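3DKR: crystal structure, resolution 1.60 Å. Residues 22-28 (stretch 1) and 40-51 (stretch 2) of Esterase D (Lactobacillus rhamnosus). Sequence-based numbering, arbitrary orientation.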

# COMPACT_ATOMS: atom_id res chain seq x y z
N ASP A 22 -14.28 4.51 17.61
CA ASP A 22 -13.77 5.90 17.45
C ASP A 22 -12.83 6.08 16.26
O ASP A 22 -12.83 7.14 15.63
CB ASP A 22 -13.04 6.38 18.71
CG ASP A 22 -11.81 5.56 19.02
OD1 ASP A 22 -12.01 4.39 19.41
OD2 ASP A 22 -10.67 6.08 18.86
N THR A 23 -12.02 5.06 15.97
CA THR A 23 -10.95 5.20 14.98
C THR A 23 -11.04 4.11 13.91
O THR A 23 -11.25 2.93 14.23
CB THR A 23 -9.57 5.15 15.64
OG1 THR A 23 -9.42 6.26 16.54
CG2 THR A 23 -8.47 5.22 14.58
N GLY A 24 -10.87 4.53 12.66
CA GLY A 24 -10.88 3.62 11.52
C GLY A 24 -9.59 3.74 10.75
O GLY A 24 -8.96 4.81 10.74
N VAL A 25 -9.23 2.67 10.06
CA VAL A 25 -7.97 2.61 9.31
C VAL A 25 -8.23 2.09 7.91
O VAL A 25 -8.87 1.06 7.74
CB VAL A 25 -6.96 1.65 10.00
CG1 VAL A 25 -5.62 1.71 9.28
CG2 VAL A 25 -6.79 2.04 11.45
N VAL A 26 -7.72 2.81 6.91
CA VAL A 26 -7.75 2.37 5.53
C VAL A 26 -6.41 1.72 5.20
O VAL A 26 -5.35 2.31 5.46
CB VAL A 26 -8.01 3.54 4.56
CG1 VAL A 26 -7.89 3.08 3.11
CG2 VAL A 26 -9.38 4.19 4.83
N LEU A 27 -6.45 0.50 4.65
CA LEU A 27 -5.24 -0.24 4.28
C LEU A 27 -5.25 -0.49 2.78
O LEU A 27 -6.19 -1.09 2.26
CB LEU A 27 -5.15 -1.59 5.01
CG LEU A 27 -5.09 -1.51 6.54
CD1 LEU A 27 -5.11 -2.90 7.19
CD2 LEU A 27 -3.87 -0.74 7.05
N LEU A 28 -4.22 0.01 2.10
CA LEU A 28 -4.14 0.01 0.63
C LEU A 28 -3.06 -0.97 0.15
O LEU A 28 -1.89 -0.87 0.54
CB LEU A 28 -3.86 1.42 0.11
CG LEU A 28 -4.91 2.45 0.55
CD1 LEU A 28 -4.54 3.85 0.07
CD2 LEU A 28 -6.32 2.08 0.02
N PHE A 40 -3.60 -10.13 8.03
CA PHE A 40 -3.02 -10.18 9.37
C PHE A 40 -3.10 -8.80 10.05
O PHE A 40 -3.46 -8.69 11.22
CB PHE A 40 -1.56 -10.62 9.38
CG PHE A 40 -1.30 -11.99 8.80
CD1 PHE A 40 -2.32 -12.93 8.59
CD2 PHE A 40 -0.00 -12.34 8.46
CE1 PHE A 40 -2.02 -14.19 8.04
CE2 PHE A 40 0.30 -13.58 7.93
CZ PHE A 40 -0.69 -14.50 7.73
N MET A 41 -2.73 -7.76 9.31
CA MET A 41 -2.71 -6.39 9.86
C MET A 41 -4.11 -5.98 10.29
O MET A 41 -4.33 -5.49 11.42
CB MET A 41 -2.13 -5.41 8.83
CG MET A 41 -2.24 -3.91 9.18
SD MET A 41 -1.32 -3.47 10.68
CE MET A 41 0.37 -3.71 10.11
N ALA A 42 -5.06 -6.19 9.38
CA ALA A 42 -6.45 -5.84 9.63
C ALA A 42 -6.97 -6.51 10.92
O ALA A 42 -7.64 -5.89 11.75
CB ALA A 42 -7.30 -6.19 8.42
N ARG A 43 -6.64 -7.79 11.08
CA ARG A 43 -7.07 -8.53 12.26
C ARG A 43 -6.37 -8.05 13.53
O ARG A 43 -7.00 -7.95 14.58
CB ARG A 43 -6.86 -10.03 12.04
CG ARG A 43 -7.82 -10.61 11.05
CD ARG A 43 -9.24 -10.65 11.59
NE ARG A 43 -10.02 -11.69 10.95
CZ ARG A 43 -11.28 -12.00 11.23
NH1 ARG A 43 -11.98 -11.31 12.14
NH2 ARG A 43 -11.86 -13.01 10.58
N ALA A 44 -5.07 -7.74 13.44
CA ALA A 44 -4.36 -7.16 14.59
C ALA A 44 -5.02 -5.85 15.01
O ALA A 44 -5.25 -5.58 16.18
CB ALA A 44 -2.90 -6.94 14.26
N LEU A 45 -5.38 -5.03 14.03
CA LEU A 45 -6.04 -3.76 14.34
C LEU A 45 -7.40 -4.01 14.95
O LEU A 45 -7.77 -3.35 15.92
CB LEU A 45 -6.15 -2.89 13.10
CG LEU A 45 -4.81 -2.44 12.53
CD1 LEU A 45 -5.01 -1.70 11.23
CD2 LEU A 45 -4.10 -1.52 13.52
N GLN A 46 -8.13 -4.99 14.43
CA GLN A 46 -9.42 -5.35 14.99
C GLN A 46 -9.30 -5.79 16.46
O GLN A 46 -10.13 -5.39 17.30
CB GLN A 46 -10.05 -6.47 14.18
CG GLN A 46 -11.46 -6.83 14.63
CD GLN A 46 -12.05 -7.96 13.83
OE1 GLN A 46 -11.40 -8.99 13.65
NE2 GLN A 46 -13.29 -7.81 13.37
N ARG A 47 -8.28 -6.58 16.78
CA ARG A 47 -8.09 -7.04 18.17
C ARG A 47 -7.84 -5.87 19.11
O ARG A 47 -8.12 -5.97 20.31
CB ARG A 47 -6.97 -8.06 18.31
CG ARG A 47 -7.19 -9.35 17.54
CD ARG A 47 -6.22 -10.43 18.01
NE ARG A 47 -4.82 -10.11 17.71
CZ ARG A 47 -4.23 -10.30 16.53
NH1 ARG A 47 -4.92 -10.79 15.50
NH2 ARG A 47 -2.95 -9.98 16.37
N SER A 48 -7.31 -4.77 18.58
CA SER A 48 -7.07 -3.56 19.41
C SER A 48 -8.22 -2.55 19.30
O SER A 48 -8.10 -1.41 19.77
CB SER A 48 -5.73 -2.91 19.06
OG SER A 48 -4.63 -3.62 19.63
N GLY A 49 -9.32 -2.97 18.66
CA GLY A 49 -10.56 -2.20 18.64
C GLY A 49 -10.68 -1.17 17.53
O GLY A 49 -11.54 -0.29 17.59
N TYR A 50 -9.84 -1.27 16.52
CA TYR A 50 -9.93 -0.34 15.39
C TYR A 50 -10.88 -0.85 14.32
O TYR A 50 -10.95 -2.05 14.07
CB TYR A 50 -8.55 -0.16 14.77
CG TYR A 50 -7.58 0.54 15.67
CD1 TYR A 50 -7.64 1.92 15.85
CD2 TYR A 50 -6.59 -0.16 16.35
CE1 TYR A 50 -6.74 2.57 16.69
CE2 TYR A 50 -5.68 0.48 17.17
CZ TYR A 50 -5.76 1.84 17.34
OH TYR A 50 -4.86 2.47 18.17
N GLY A 51 -11.59 0.08 13.67
CA GLY A 51 -12.31 -0.23 12.43
C GLY A 51 -11.29 -0.30 11.31
O GLY A 51 -10.26 0.38 11.37
O HOH W 1 -12.40 2.11 16.58

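This is a compact strand-to-helix contact in which a buried strand packs its apolar side chains against an antiparallel helix, while the chain leaving that helix turns back to join the same strand through parallel beta pairing. Strand 23-28 and helix 40-47 run at 173° to each other, their axes 10.2 Å apart at closest approach, a spacing that leaves room for one layer of interlocking side chains.

The backbone bonds lie at the start of the strand. Gly51 pairs with Gly24 in parallel register, their CA atoms 4.2 Å apart, and it bonds to the residues flanking that partner: Gly51 N donates to Thr23 O at 2.9 Å, and Val25 N donates to Gly51 O at 2.8 Å. This is the usual parallel pattern, in which one residue reaches the neighbours of its partner. The backbones also meet through a CA-H...O contact, Gly24 CA to Gly51 O at 3.3 Å.

Beyond the pairing, alternation along the strand sorts the side chains. Val25 and Leu27 point toward the helix, whereas Val26 points away and takes no part. Leu27, with its long branched chain, packs against the helix: its CD1 lies 3.6 Å from Met41 CG, 4.1 Å from Ala42 CB and 4.2 Å from Leu45 CD1. Met41 and Leu45, one helical turn apart, both direct their CA-to-CB bonds at the strand; the Ala42 side chain is a single methyl, and beside it Leu27 CD1 comes within 4.0 Å of Ala42 N. Val25 CG1 lies 4.0 Å from Leu45 CD1. The side-chain contacts here are apolar, and burying them keeps hydrocarbon from water.

The connection between helix and bridge is tight. Ser48 is the first residue to leave helical geometry, and Gly49 follows with a phi of 87°, a value that favours glycine. Tyr50 N then bonds back to Leu45 O at 3.0 Å, tying the turn to the helix end. The CA-to-CB bond of Tyr50 points sideways, and the edge of its ring receives Thr23 CG2, which lies 3.6 Å from Tyr50 CD1. Threonine suits this place by having two characters: its methyl meets the aromatic ring, while Thr23 OG1 donates to Asp22 OD2 at 2.6 Å. Water 1 links the stretches here, accepting from Thr23 N at 3.0 Å and donating its own hydrogen to Gly49 O at 2.7 Å, so the strand's first amide is satisfied where direct pairing does not reach.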